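Local coordinates for protein NAD-dependent epimerase/dehydratase (Methylobacillus flagellatus KT, PDB 3GPI) that is of unknown function but probably binds a nicotinamide dinucleotide and may act as an epimerase, dehydratase or dehydrogenase, at residues A[13-22]-A[187-198]. Sequence-based numbering, arbitrary orientation.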
ATOM      1  N   ASP A  13      -1.064   9.280   2.488  1.00 18.92           N
ATOM      2  CA  ASP A  13      -2.439   9.237   2.001  1.00 19.03           C
ATOM      3  C   ASP A  13      -3.150   7.927   2.366  1.00 18.73           C
ATOM      4  O   ASP A  13      -4.347   7.910   2.665  1.00 18.66           O
ATOM      5  CB  ASP A  13      -2.538   9.540   0.507  1.00 21.14           C
ATOM      6  CG  ASP A  13      -1.777   8.532  -0.397  1.00 23.85           C
ATOM      7  OD1 ASP A  13      -0.978   7.685   0.079  1.00 28.15           O
ATOM      8  OD2 ASP A  13      -2.019   8.626  -1.625  1.00 29.12           O
ATOM      9  N   LEU A  14      -2.418   6.824   2.336  1.00 17.58           N
ATOM     10  CA  LEU A  14      -3.019   5.543   2.660  1.00 16.23           C
ATOM     11  C   LEU A  14      -3.424   5.524   4.128  1.00 16.00           C
ATOM     12  O   LEU A  14      -4.559   5.151   4.453  1.00 14.75           O
ATOM     13  CB  LEU A  14      -2.018   4.421   2.365  1.00 16.31           C
ATOM     14  CG  LEU A  14      -2.444   3.057   2.857  1.00 17.08           C
ATOM     15  CD1 LEU A  14      -3.668   2.542   2.170  1.00 18.68           C
ATOM     16  CD2 LEU A  14      -1.318   2.049   2.732  1.00 18.94           C
ATOM     17  N   GLY A  15      -2.520   5.965   5.004  1.00 15.90           N
ATOM     18  CA  GLY A  15      -2.829   5.973   6.448  1.00 16.22           C
ATOM     19  C   GLY A  15      -3.987   6.895   6.772  1.00 16.53           C
ATOM     20  O   GLY A  15      -4.792   6.584   7.644  1.00 17.30           O
ATOM     21  N   LEU A  16      -4.091   8.020   6.071  1.00 15.82           N
ATOM     22  CA  LEU A  16      -5.188   8.942   6.307  1.00 16.40           C
ATOM     23  C   LEU A  16      -6.518   8.395   5.862  1.00 16.53           C
ATOM     24  O   LEU A  16      -7.523   8.534   6.563  1.00 16.62           O
ATOM     25  CB  LEU A  16      -4.933  10.314   5.686  1.00 17.67           C
ATOM     26  CG  LEU A  16      -3.830  11.082   6.400  1.00 20.22           C
ATOM     27  CD1 LEU A  16      -3.278  12.243   5.562  1.00 23.04           C
ATOM     28  CD2 LEU A  16      -4.454  11.603   7.706  1.00 23.70           C
ATOM     29  N   GLU A  17      -6.535   7.716   4.721  1.00 16.05           N
ATOM     30  CA  GLU A  17      -7.763   7.129   4.254  1.00 14.84           C
ATOM     31  C   GLU A  17      -8.193   5.970   5.140  1.00 14.55           C
ATOM     32  O   GLU A  17      -9.378   5.819   5.426  1.00 15.64           O
ATOM     33  CB  GLU A  17      -7.636   6.691   2.777  1.00 16.28           C
ATOM     34  CG  GLU A  17      -8.843   5.953   2.193  1.00 16.86           C
ATOM     35  CD  GLU A  17     -10.125   6.765   2.112  1.00 19.03           C
ATOM     36  OE1 GLU A  17     -10.073   8.013   2.282  1.00 22.70           O
ATOM     37  OE2 GLU A  17     -11.179   6.143   1.892  1.00 22.95           O
ATOM     38  N   LEU A  18      -7.217   5.198   5.612  1.00 14.66           N
ATOM     39  CA  LEU A  18      -7.499   4.123   6.555  1.00 14.86           C
ATOM     40  C   LEU A  18      -8.085   4.705   7.832  1.00 14.34           C
ATOM     41  O   LEU A  18      -9.074   4.203   8.366  1.00 14.45           O
ATOM     42  CB  LEU A  18      -6.214   3.369   6.831  1.00 14.45           C
ATOM     43  CG  LEU A  18      -6.387   2.255   7.879  1.00 13.24           C
ATOM     44  CD1 LEU A  18      -7.461   1.250   7.496  1.00 15.09           C
ATOM     45  CD2 LEU A  18      -5.034   1.553   8.070  1.00 14.96           C
ATOM     46  N   ALA A  19      -7.457   5.766   8.340  1.00 15.06           N
ATOM     47  CA  ALA A  19      -7.967   6.367   9.577  1.00 14.93           C
ATOM     48  C   ALA A  19      -9.410   6.809   9.405  1.00 15.42           C
ATOM     49  O   ALA A  19     -10.233   6.611  10.303  1.00 15.46           O
ATOM     50  CB  ALA A  19      -7.089   7.543  10.017  1.00 15.33           C
ATOM     51  N   ARG A  20      -9.718   7.407   8.264  1.00 15.95           N
ATOM     52  CA  ARG A  20     -11.067   7.911   8.027  1.00 17.67           C
ATOM     53  C   ARG A  20     -12.084   6.788   8.092  1.00 17.41           C
ATOM     54  O   ARG A  20     -13.132   6.895   8.735  1.00 18.06           O
ATOM     55  CB  ARG A  20     -11.107   8.633   6.671  1.00 19.21           C
ATOM     56  CG  ARG A  20     -12.431   9.315   6.338  1.00 22.65           C
ATOM     57  CD  ARG A  20     -12.504   9.817   4.863  1.00 23.49           C
ATOM     58  NE  ARG A  20     -12.562   8.696   3.907  1.00 23.78           N
ATOM     59  CZ  ARG A  20     -13.670   8.030   3.586  1.00 24.76           C
ATOM     60  NH1 ARG A  20     -14.832   8.364   4.149  1.00 26.62           N
ATOM     61  NH2 ARG A  20     -13.637   7.035   2.710  1.00 24.59           N
ATOM     62  N   ARG A  21     -11.756   5.662   7.454  1.00 16.24           N
ATOM     63  CA  ARG A  21     -12.655   4.512   7.426  1.00 16.43           C
ATOM     64  C   ARG A  21     -12.819   3.892   8.806  1.00 16.51           C
ATOM     65  O   ARG A  21     -13.953   3.623   9.237  1.00 17.55           O
ATOM     66  CB  ARG A  21     -12.155   3.491   6.394  1.00 17.37           C
ATOM     67  CG  ARG A  21     -12.317   3.999   4.959  1.00 18.93           C
ATOM     68  CD  ARG A  21     -11.627   3.108   3.894  1.00 21.53           C
ATOM     69  NE  ARG A  21     -11.895   3.675   2.569  1.00 21.50           N
ATOM     70  CZ  ARG A  21     -12.957   3.406   1.818  1.00 20.92           C
ATOM     71  NH1 ARG A  21     -13.829   2.447   2.154  1.00 20.97           N
ATOM     72  NH2 ARG A  21     -13.082   4.050   0.675  1.00 23.03           N
ATOM     73  N   LEU A  22     -11.719   3.707   9.530  1.00 15.20           N
ATOM     74  CA  LEU A  22     -11.771   3.071  10.841  1.00 14.50           C
ATOM     75  C   LEU A  22     -12.512   3.953  11.830  1.00 15.15           C
ATOM     76  O   LEU A  22     -13.242   3.429  12.667  1.00 15.68           O
ATOM     77  CB  LEU A  22     -10.360   2.789  11.355  1.00 14.06           C
ATOM     78  CG  LEU A  22      -9.629   1.699  10.603  1.00 14.41           C
ATOM     79  CD1 LEU A  22      -8.218   1.677  11.101  1.00 14.53           C
ATOM     80  CD2 LEU A  22     -10.324   0.319  10.764  1.00 15.30           C
ATOM     81  N   ARG A 187      -5.658   3.484  -3.773  1.00 13.11           N
ATOM     82  CA  ARG A 187      -5.546   3.886  -2.364  1.00 13.94           C
ATOM     83  C   ARG A 187      -6.753   3.461  -1.533  1.00 12.58           C
ATOM     84  O   ARG A 187      -6.603   2.967  -0.410  1.00 12.67           O
ATOM     85  CB  ARG A 187      -5.380   5.400  -2.269  1.00 14.45           C
ATOM     86  CG  ARG A 187      -5.280   5.959  -0.841  1.00 16.34           C
ATOM     87  CD  ARG A 187      -5.709   7.446  -0.839  1.00 18.01           C
ATOM     88  NE  ARG A 187      -7.143   7.620  -1.031  1.00 19.08           N
ATOM     89  CZ  ARG A 187      -7.761   8.788  -1.106  1.00 21.43           C
ATOM     90  NH1 ARG A 187      -7.066   9.912  -1.028  1.00 23.99           N
ATOM     91  NH2 ARG A 187      -9.066   8.824  -1.317  1.00 23.66           N
ATOM     92  N   ASP A 188      -7.964   3.654  -2.045  1.00 12.57           N
ATOM     93  CA  ASP A 188      -9.135   3.368  -1.228  1.00 13.58           C
ATOM     94  C   ASP A 188      -9.350   1.876  -1.039  1.00 12.76           C
ATOM     95  O   ASP A 188      -9.877   1.454  -0.016  1.00 13.95           O
ATOM     96  CB  ASP A 188     -10.388   3.946  -1.844  1.00 14.13           C
ATOM     97  CG  ASP A 188     -10.424   5.466  -1.835  1.00 16.35           C
ATOM     98  OD1 ASP A 188      -9.550   6.142  -1.276  1.00 19.20           O
ATOM     99  OD2 ASP A 188     -11.431   5.997  -2.365  1.00 24.12           O
ATOM    100  N   ASP A 189      -8.982   1.056  -2.026  1.00 12.86           N
ATOM    101  CA  ASP A 189      -9.013  -0.386  -1.793  1.00 12.09           C
ATOM    102  C   ASP A 189      -7.944  -0.851  -0.827  1.00 12.73           C
ATOM    103  O   ASP A 189      -8.172  -1.767  -0.035  1.00 13.77           O
ATOM    104  CB  ASP A 189      -8.868  -1.152  -3.128  1.00 13.34           C
ATOM    105  CG  ASP A 189     -10.190  -1.315  -3.836  1.00 14.35           C
ATOM    106  OD1 ASP A 189     -11.149  -1.739  -3.150  1.00 14.51           O
ATOM    107  OD2 ASP A 189     -10.263  -1.085  -5.068  1.00 14.38           O
ATOM    108  N   GLY A 190      -6.735  -0.286  -0.894  1.00 12.30           N
ATOM    109  CA  GLY A 190      -5.708  -0.663   0.070  1.00 12.70           C
ATOM    110  C   GLY A 190      -6.199  -0.351   1.489  1.00 12.52           C
ATOM    111  O   GLY A 190      -6.063  -1.178   2.391  1.00 13.80           O
ATOM    112  N   ALA A 191      -6.773   0.850   1.688  1.00 12.83           N
ATOM    113  CA  ALA A 191      -7.247   1.215   3.000  1.00 12.73           C
ATOM    114  C   ALA A 191      -8.428   0.356   3.421  1.00 12.64           C
ATOM    115  O   ALA A 191      -8.467  -0.094   4.576  1.00 13.37           O
ATOM    116  CB  ALA A 191      -7.671   2.691   2.990  1.00 13.68           C
ATOM    117  N   ALA A 192      -9.384   0.179   2.518  1.00 12.06           N
ATOM    118  CA  ALA A 192     -10.588  -0.580   2.868  1.00 12.15           C
ATOM    119  C   ALA A 192     -10.256  -2.045   3.101  1.00 12.29           C
ATOM    120  O   ALA A 192     -10.885  -2.696   3.926  1.00 13.56           O
ATOM    121  CB  ALA A 192     -11.648  -0.444   1.793  1.00 13.34           C
ATOM    122  N   PHE A 193      -9.261  -2.596   2.410  1.00 12.33           N
ATOM    123  CA  PHE A 193      -8.898  -3.995   2.670  1.00 11.63           C
ATOM    124  C   PHE A 193      -8.288  -4.117   4.063  1.00 11.97           C
ATOM    125  O   PHE A 193      -8.599  -5.062   4.820  1.00 12.28           O
ATOM    126  CB  PHE A 193      -7.912  -4.495   1.605  1.00 11.50           C
ATOM    127  CG  PHE A 193      -7.463  -5.926   1.828  1.00 12.46           C
ATOM    128  CD1 PHE A 193      -8.376  -6.944   1.886  1.00 14.34           C
ATOM    129  CD2 PHE A 193      -6.114  -6.229   1.928  1.00 14.22           C
ATOM    130  CE1 PHE A 193      -7.980  -8.258   2.072  1.00 14.17           C
ATOM    131  CE2 PHE A 193      -5.685  -7.546   2.131  1.00 13.76           C
ATOM    132  CZ  PHE A 193      -6.623  -8.550   2.200  1.00 14.11           C
ATOM    133  N   ILE A 194      -7.431  -3.188   4.449  1.00 11.89           N
ATOM    134  CA  ILE A 194      -6.904  -3.235   5.824  1.00 12.38           C
ATOM    135  C   ILE A 194      -8.017  -3.076   6.858  1.00 12.84           C
ATOM    136  O   ILE A 194      -8.074  -3.831   7.839  1.00 13.33           O
ATOM    137  CB  ILE A 194      -5.845  -2.169   6.071  1.00 13.61           C
ATOM    138  CG1 ILE A 194      -4.668  -2.388   5.117  1.00 14.60           C
ATOM    139  CG2 ILE A 194      -5.409  -2.182   7.534  1.00 13.37           C
ATOM    140  CD1 ILE A 194      -3.684  -1.248   5.106  1.00 16.04           C
ATOM    141  N   ALA A 195      -8.965  -2.167   6.614  1.00 12.87           N
ATOM    142  CA  ALA A 195     -10.109  -2.040   7.534  1.00 13.77           C
ATOM    143  C   ALA A 195     -10.915  -3.300   7.570  1.00 13.13           C
ATOM    144  O   ALA A 195     -11.388  -3.697   8.658  1.00 13.73           O
ATOM    145  CB  ALA A 195     -11.002  -0.857   7.154  1.00 13.01           C
ATOM    146  N   TYR A 196     -11.070  -3.955   6.424  1.00 12.72           N
ATOM    147  CA  TYR A 196     -11.807  -5.217   6.382  1.00 12.91           C
ATOM    148  C   TYR A 196     -11.082  -6.281   7.213  1.00 13.34           C
ATOM    149  O   TYR A 196     -11.729  -7.017   8.014  1.00 14.47           O
ATOM    150  CB  TYR A 196     -11.983  -5.672   4.936  1.00 13.02           C
ATOM    151  CG  TYR A 196     -12.592  -7.029   4.741  1.00 14.17           C
ATOM    152  CD1 TYR A 196     -13.970  -7.199   4.868  1.00 18.04           C
ATOM    153  CD2 TYR A 196     -11.805  -8.124   4.364  1.00 16.22           C
ATOM    154  CE1 TYR A 196     -14.540  -8.414   4.646  1.00 17.85           C
ATOM    155  CE2 TYR A 196     -12.390  -9.387   4.160  1.00 16.05           C
ATOM    156  CZ  TYR A 196     -13.758  -9.494   4.297  1.00 16.49           C
ATOM    157  OH  TYR A 196     -14.351 -10.736   4.088  1.00 19.40           O
ATOM    158  N   LEU A 197      -9.766  -6.342   7.103  1.00 13.33           N
ATOM    159  CA  LEU A 197      -9.032  -7.363   7.871  1.00 13.67           C
ATOM    160  C   LEU A 197      -9.136  -7.050   9.353  1.00 15.17           C
ATOM    161  O   LEU A 197      -9.161  -7.951  10.175  1.00 16.21           O
ATOM    162  CB  LEU A 197      -7.563  -7.430   7.450  1.00 14.16           C
ATOM    163  CG  LEU A 197      -7.330  -7.931   6.033  1.00 14.57           C
ATOM    164  CD1 LEU A 197      -5.840  -7.913   5.772  1.00 17.28           C
ATOM    165  CD2 LEU A 197      -7.923  -9.340   5.822  1.00 15.32           C
ATOM    166  N   ILE A 198      -9.200  -5.775   9.712  1.00 15.31           N
ATOM    167  CA  ILE A 198      -9.346  -5.392  11.107  1.00 16.79           C
ATOM    168  C   ILE A 198     -10.704  -5.810  11.621  1.00 18.67           C
ATOM    169  O   ILE A 198     -10.790  -6.295  12.764  1.00 20.31           O
ATOM    170  CB  ILE A 198      -9.059  -3.857  11.263  1.00 14.87           C
ATOM    171  CG1 ILE A 198      -7.542  -3.618  11.187  1.00 14.44           C
ATOM    172  CG2 ILE A 198      -9.626  -3.293  12.612  1.00 16.96           C
ATOM    173  CD1 ILE A 198      -7.171  -2.158  11.027  1.00 14.68           C
TER
HETATM  174  O   HOH W   1      -4.161  10.547  -1.866  1.00 36.15           O
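A191 is the knob at the middle of this helix pair: its CB sits in a hole formed by L14, E17, L18 and R21, 3.6 Å from E17 CG. So small a side chain lets the axes of 13-22 and 187-198 close to 8.5 Å, crossing at -48°. On the side facing the sheet the packing is apolar. L18, with CG anti to the backbone N (chi1 177°), sends CD1 against the backbone of 187-198, 3.4 Å from A191 O, while CD2 meets I194 CG2 at 3.8 Å. Further along, L22 lays CD2 on A195 CB and crosses I198 at about a right angle.

On the other side runs a network of charges. R20 holds E17 side-on, NE to OE1 and NH2 to OE2, and R21 NE adds a second bond to OE2 at 2.7 Å. Across the interface the pull is looser: R187 NH2 lies 3.8 Å from E17 OE1, a long salt bridge of charge alone, the oxygen over the guanidinium face and the planes 7° apart. R187 instead directs both NE and NH2 in plane at D188 OD1, which comes within 3.6 Å of E17 OE2; the surrounding arginines probably offset that repulsion. With an alanine at E17, R20 and R21 would probably lose their shared carboxylate and be freer to turn. One water bridges R187 NH1 and D13 OD2, the latter also salt-bridged to R162.

L18 and L22 rest on strand 6-9 and I194 on strand 149-158, so both helices pack on one face of the central sheet, consistent with the glycine-rich turn and first helix of a Rossmann fold.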